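Side-chain contacts in omega transaminase (Pseudomonas sp., PDB 5LHA), which probably moves amino groups from amines to keto acids such as pyruvate, using a pyridoxal phosphate cofactor that is bound here in its pyridoxamine form: residues G168-G171 / V172-Y175; Q203-T206 / A207-R211; E214-I217 / A218-G221. All coordinates share one frame; numbering follows the deposited sequence.

Contact 1: residues G168-G171 / V172-Y175; sequences GGNG and VYHY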
# COMPACT_ATOMS: atom_id res chain seq x y z
N GLY A 168 14.90 -0.44 -4.94
CA GLY A 168 16.16 0.26 -5.18
C GLY A 168 16.56 1.10 -3.98
O GLY A 168 15.72 1.71 -3.32
N GLY A 169 17.86 1.14 -3.71
CA GLY A 169 18.39 1.81 -2.53
C GLY A 169 18.93 3.20 -2.76
O GLY A 169 19.60 3.73 -1.86
N ASN A 170 18.66 3.81 -3.91
CA ASN A 170 19.09 5.18 -4.22
C ASN A 170 17.85 6.02 -4.46
O ASN A 170 17.03 5.68 -5.33
CB ASN A 170 19.98 5.23 -5.47
CG ASN A 170 21.21 4.36 -5.35
OD1 ASN A 170 22.15 4.69 -4.63
ND2 ASN A 170 21.22 3.25 -6.08
N GLY A 171 17.72 7.11 -3.71
CA GLY A 171 16.54 7.95 -3.80
C GLY A 171 16.32 8.60 -5.15
O GLY A 171 15.18 8.86 -5.55
N VAL A 172 17.41 8.90 -5.88
CA VAL A 172 17.28 9.65 -7.14
C VAL A 172 16.31 8.98 -8.10
O VAL A 172 15.61 9.66 -8.86
CB VAL A 172 18.66 9.88 -7.79
CG1 VAL A 172 19.52 10.76 -6.90
CG2 VAL A 172 19.35 8.56 -8.09
N TYR A 173 16.20 7.65 -8.05
CA TYR A 173 15.27 6.90 -8.90
C TYR A 173 13.85 6.85 -8.38
O TYR A 173 12.97 6.35 -9.09
CB TYR A 173 15.75 5.45 -9.08
CG TYR A 173 17.16 5.33 -9.60
CD1 TYR A 173 17.43 5.46 -10.96
CD2 TYR A 173 18.22 5.12 -8.74
CE1 TYR A 173 18.71 5.35 -11.44
CE2 TYR A 173 19.51 5.02 -9.21
CZ TYR A 173 19.74 5.14 -10.56
OH TYR A 173 21.03 5.03 -11.03
N HIS A 174 13.62 7.30 -7.14
CA HIS A 174 12.31 7.28 -6.49
C HIS A 174 11.57 8.60 -6.58
O HIS A 174 10.34 8.60 -6.74
CB HIS A 174 12.47 6.94 -5.00
CG HIS A 174 12.78 5.50 -4.71
ND1 HIS A 174 11.81 4.56 -4.46
CD2 HIS A 174 13.97 4.85 -4.61
CE1 HIS A 174 12.38 3.39 -4.22
NE2 HIS A 174 13.69 3.54 -4.31
N TYR A 175 12.28 9.73 -6.51
CA TYR A 175 11.65 10.99 -6.12
C TYR A 175 10.47 11.37 -7.02
O TYR A 175 9.46 11.88 -6.54
CB TYR A 175 12.68 12.12 -6.13
CG TYR A 175 13.85 11.94 -5.21
CD1 TYR A 175 13.69 11.47 -3.91
CD2 TYR A 175 15.14 12.25 -5.63
CE1 TYR A 175 14.78 11.32 -3.07
CE2 TYR A 175 16.22 12.10 -4.80
CZ TYR A 175 16.04 11.64 -3.52
OH TYR A 175 17.15 11.50 -2.71
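The carbonyl of G171 is roofed by the phenol ring of Y175: its O lies 3.2 Å from the ring plane of Y175, over the centre of one face. The same oxygen accepts a bond from H174 N at 2.7 Å and a weak one from Y175 N at 3.2 Å. Glycine suits position 171 because a beta carbon there would fall about 2.5 Å from Y175 OH. Further back in the loop, G168 is held by H174: NE2 gives its proton to G168 O over 2.9 Å, and the acceptor lies close to the imidazole plane. The ring reaches back because CG of H174 stands beside its own backbone N (chi1 -74°), which also brings the ring edge up to N170 O. N170 and Y173 run side by side, with N170 CB 3.7 Å from CD2 at the edge of the Y173 ring. Residues 172-175 have helical backbone angles without the regular bonding, a short turn in the loop between helix 162-166 and strand 184-187 of this fold type I enzyme. The side chain of Y173 lies about 7 Å from a bound PMP and meets Y157 of the cofactor pocket, while the amide of N170 bonds weakly to N155 O. Y175 reaches out of the subunit, its OH bonded to A218 O of a second subunit and its ring edge-to-face with F321 of a third. With an alanine here, G171 O would probably lose the ring over it, and A218 O of the second subunit its hydroxyl partner.

Contact 2: residues Q203-T206 / A207-R211; sequences QALT and AHCIR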
# COMPACT_ATOMS: atom_id res chain seq x y z
N GLN A 203 35.90 -7.43 8.45
CA GLN A 203 35.19 -8.39 9.30
C GLN A 203 34.26 -7.68 10.27
O GLN A 203 33.13 -8.13 10.50
CB GLN A 203 36.19 -9.28 10.04
CG GLN A 203 35.57 -10.47 10.79
CD GLN A 203 34.85 -10.08 12.09
OE1 GLN A 203 35.33 -9.24 12.85
NE2 GLN A 203 33.69 -10.70 12.33
N ALA A 204 34.72 -6.58 10.87
CA ALA A 204 33.86 -5.83 11.78
C ALA A 204 32.68 -5.20 11.04
O ALA A 204 31.59 -5.08 11.62
CB ALA A 204 34.66 -4.77 12.51
N LEU A 205 32.87 -4.81 9.78
CA LEU A 205 31.79 -4.19 9.01
C LEU A 205 30.75 -5.22 8.58
O LEU A 205 29.55 -4.93 8.58
CB LEU A 205 32.36 -3.46 7.79
CG LEU A 205 31.39 -2.68 6.90
CD1 LEU A 205 30.65 -1.58 7.68
CD2 LEU A 205 32.14 -2.07 5.74
N THR A 206 31.19 -6.40 8.14
CA THR A 206 30.26 -7.48 7.85
C THR A 206 29.41 -7.82 9.07
O THR A 206 28.20 -8.00 8.96
CB THR A 206 31.02 -8.71 7.38
OG1 THR A 206 31.64 -8.44 6.12
CG2 THR A 206 30.08 -9.91 7.24
N ALA A 207 30.05 -7.90 10.25
CA ALA A 207 29.35 -8.28 11.47
C ALA A 207 28.28 -7.26 11.85
O ALA A 207 27.18 -7.63 12.27
CB ALA A 207 30.35 -8.47 12.60
N HIS A 208 28.60 -5.96 11.74
CA HIS A 208 27.61 -4.92 11.98
C HIS A 208 26.41 -5.10 11.05
O HIS A 208 25.25 -4.99 11.48
CB HIS A 208 28.24 -3.54 11.77
CG HIS A 208 29.14 -3.10 12.89
ND1 HIS A 208 28.74 -3.06 14.20
CD2 HIS A 208 30.43 -2.69 12.88
CE1 HIS A 208 29.74 -2.64 14.95
NE2 HIS A 208 30.78 -2.41 14.17
N CYS A 209 26.67 -5.37 9.77
CA CYS A 209 25.59 -5.43 8.79
C CYS A 209 24.70 -6.65 9.04
O CYS A 209 23.47 -6.54 9.03
CB CYS A 209 26.17 -5.46 7.38
SG CYS A 209 27.00 -3.93 6.87
N ILE A 210 25.32 -7.80 9.30
CA ILE A 210 24.56 -9.03 9.56
C ILE A 210 23.72 -8.90 10.82
O ILE A 210 22.55 -9.31 10.85
CB ILE A 210 25.52 -10.23 9.64
CG1 ILE A 210 26.13 -10.46 8.27
CG2 ILE A 210 24.80 -11.47 10.11
CD1 ILE A 210 25.08 -10.80 7.24
N ARG A 211 24.29 -8.33 11.88
CA ARG A 211 23.51 -8.11 13.10
C ARG A 211 22.31 -7.21 12.82
O ARG A 211 21.20 -7.47 13.32
CB ARG A 211 24.40 -7.52 14.19
CG ARG A 211 23.63 -6.97 15.36
CD ARG A 211 24.56 -6.44 16.44
NE ARG A 211 23.92 -5.41 17.25
CZ ARG A 211 24.51 -4.78 18.26
NH1 ARG A 211 25.76 -5.08 18.58
NH2 ARG A 211 23.85 -3.86 18.95
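T206 O receives the proton of I210 N over 2.9 Å, at an N-H...O angle of 167°. The side chains of the two residues run together: T206 CG2 lies alongside I210 CG1 at 4.1 Å, both pointing the same way, and I210 CG1 also rests 3.3 Å from T206 O. In T206 the methyl is anti to the backbone N, which leaves OG1 beside that N (chi1 -66°), where it bonds back to P202 O and across to D245 OD1. Threonine thus serves twice, a methyl for the apolar side and a hydroxyl to join the start of the helix to a following loop. The turns belong to helix 202-220, the connection of a beta-alpha-beta crossover between the parallel strands 184-187 and 225-230 in the large domain of a fold type I aminotransferase. T206, C209 and I210 face helix 246-256, meeting Y246, R249 and V253, and small or branched apolar groups fit this buried side. L205 CD1 comes 4.4 Å from C209 SG, and L205 itself packs on L192 and N195 of a loop. Round the helix, H208 N bonds to A204 O at 3.1 Å, and the H208 ring lies close by, with CD2 2.9 Å from A204 O, which sits obliquely to the ring. The imidazole stacks with W197 and packs on P196 of a second subunit, whose D198 forms a salt bridge with R211 NH1. At the outer side, Q203 folds at chi2 to bring NE2 to 4.0 Å from A207 CB.

Contact 3: residues E214-I217 / A218-G221; sequences EEQI and ALLG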
# COMPACT_ATOMS: atom_id res chain seq x y z
N GLU A 214 19.67 -9.46 11.10
CA GLU A 214 18.91 -10.30 12.02
C GLU A 214 17.88 -9.50 12.79
O GLU A 214 16.75 -9.96 13.01
CB GLU A 214 19.83 -11.01 13.01
CG GLU A 214 20.71 -12.04 12.39
CD GLU A 214 21.76 -12.56 13.34
OE1 GLU A 214 22.02 -11.93 14.39
OE2 GLU A 214 22.34 -13.62 13.02
N GLU A 215 18.25 -8.29 13.23
CA GLU A 215 17.33 -7.47 14.00
C GLU A 215 16.12 -7.08 13.16
O GLU A 215 14.98 -7.14 13.63
CB GLU A 215 18.06 -6.24 14.53
CG GLU A 215 19.04 -6.57 15.65
CD GLU A 215 20.05 -5.47 15.90
OE1 GLU A 215 20.06 -4.49 15.13
OE2 GLU A 215 20.84 -5.59 16.87
N GLN A 216 16.35 -6.72 11.89
CA GLN A 216 15.25 -6.36 11.01
C GLN A 216 14.34 -7.55 10.75
O GLN A 216 13.11 -7.39 10.67
CB GLN A 216 15.80 -5.82 9.68
CG GLN A 216 16.44 -4.45 9.80
CD GLN A 216 15.68 -3.52 10.73
OE1 GLN A 216 16.19 -3.14 11.79
NE2 GLN A 216 14.47 -3.16 10.35
N ILE A 217 14.92 -8.74 10.58
CA ILE A 217 14.13 -9.95 10.35
C ILE A 217 13.24 -10.24 11.55
O ILE A 217 12.06 -10.59 11.40
CB ILE A 217 15.04 -11.15 10.03
CG1 ILE A 217 15.76 -10.93 8.70
CG2 ILE A 217 14.26 -12.46 10.04
CD1 ILE A 217 16.77 -12.01 8.37
N ALA A 218 13.81 -10.15 12.75
CA ALA A 218 13.04 -10.36 13.98
C ALA A 218 11.91 -9.35 14.11
O ALA A 218 10.77 -9.71 14.44
CB ALA A 218 13.96 -10.27 15.19
N LEU A 219 12.19 -8.08 13.82
CA LEU A 219 11.19 -7.04 13.98
C LEU A 219 9.97 -7.28 13.09
O LEU A 219 8.83 -7.10 13.53
CB LEU A 219 11.82 -5.68 13.66
CG LEU A 219 10.90 -4.49 13.44
CD1 LEU A 219 10.18 -4.12 14.70
CD2 LEU A 219 11.70 -3.30 12.89
N LEU A 220 10.21 -7.67 11.84
CA LEU A 220 9.13 -7.87 10.88
C LEU A 220 8.46 -9.23 11.05
O LEU A 220 7.29 -9.39 10.69
CB LEU A 220 9.68 -7.74 9.46
CG LEU A 220 10.29 -6.39 9.05
CD1 LEU A 220 11.00 -6.53 7.69
CD2 LEU A 220 9.26 -5.27 9.01
N GLY A 221 9.19 -10.21 11.56
CA GLY A 221 8.69 -11.57 11.56
C GLY A 221 9.09 -12.24 10.27
O GLY A 221 8.63 -11.86 9.19
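Q216 and L219 lie side by side on the last turns of helix 202-220, which ends at G221, a glycine of positive phi just past the helix. The glutamine chain does not extend: it bends at chi2 (-40°), so that NE2 swings along the helix and comes 3.8 Å from L219 CD2. L219 answers by holding CG anti to its backbone N (chi1 166°), which carries the isobutyl group out in the direction of the amide and on to L186 of a second subunit. A flexible chain with an apolar stem suits Q216, which also touches L187 of strand 184-187. L220, one place further, sets its CG 3.4 Å from Q216 O and packs on H185 of the same strand. I217 is nearly straight beyond CB and goes to the buried side instead, meeting A222, H257 and I259, so a branched hydrocarbon fits there. E214 and E215 start out away from residues 218-221; their carboxylates are paired, E214 with R256 and E215 with R211 one turn back on its own helix. The small methyl of A218 keeps this exposed side short, with A218 CB 3.6 Å from E214 O. Regular bonding continues to the end, as in A218 N to E214 O at 3.0 Å and L220 N to Q216 O at 3.1 Å. G221 then leaves the helix (phi 89°), where a beta carbon would press on the carbonyl oxygen of L220, while G221 N still donates to I217 O at 2.9 Å.

Overall arrangement
From the N terminus, contact 1 comes first, a local turn in the loop that leads from helix 162-166 to strand 184-187, close to the cofactor. The chain then passes through that strand and enters helix 202-220, whose early turns form contact 2 and whose last turns form contact 3, their centres about 16 Å apart. The three follow in series, each closing before the next opens, so none nests in or crosses another. Within one chain contact 1 stays about 14 Å from the other two at the nearest atoms. Between subunits it meets the end of helix 202-220, joining 168-175 of one chain to 214-221 of another, and contact 2 borders a second subunit too.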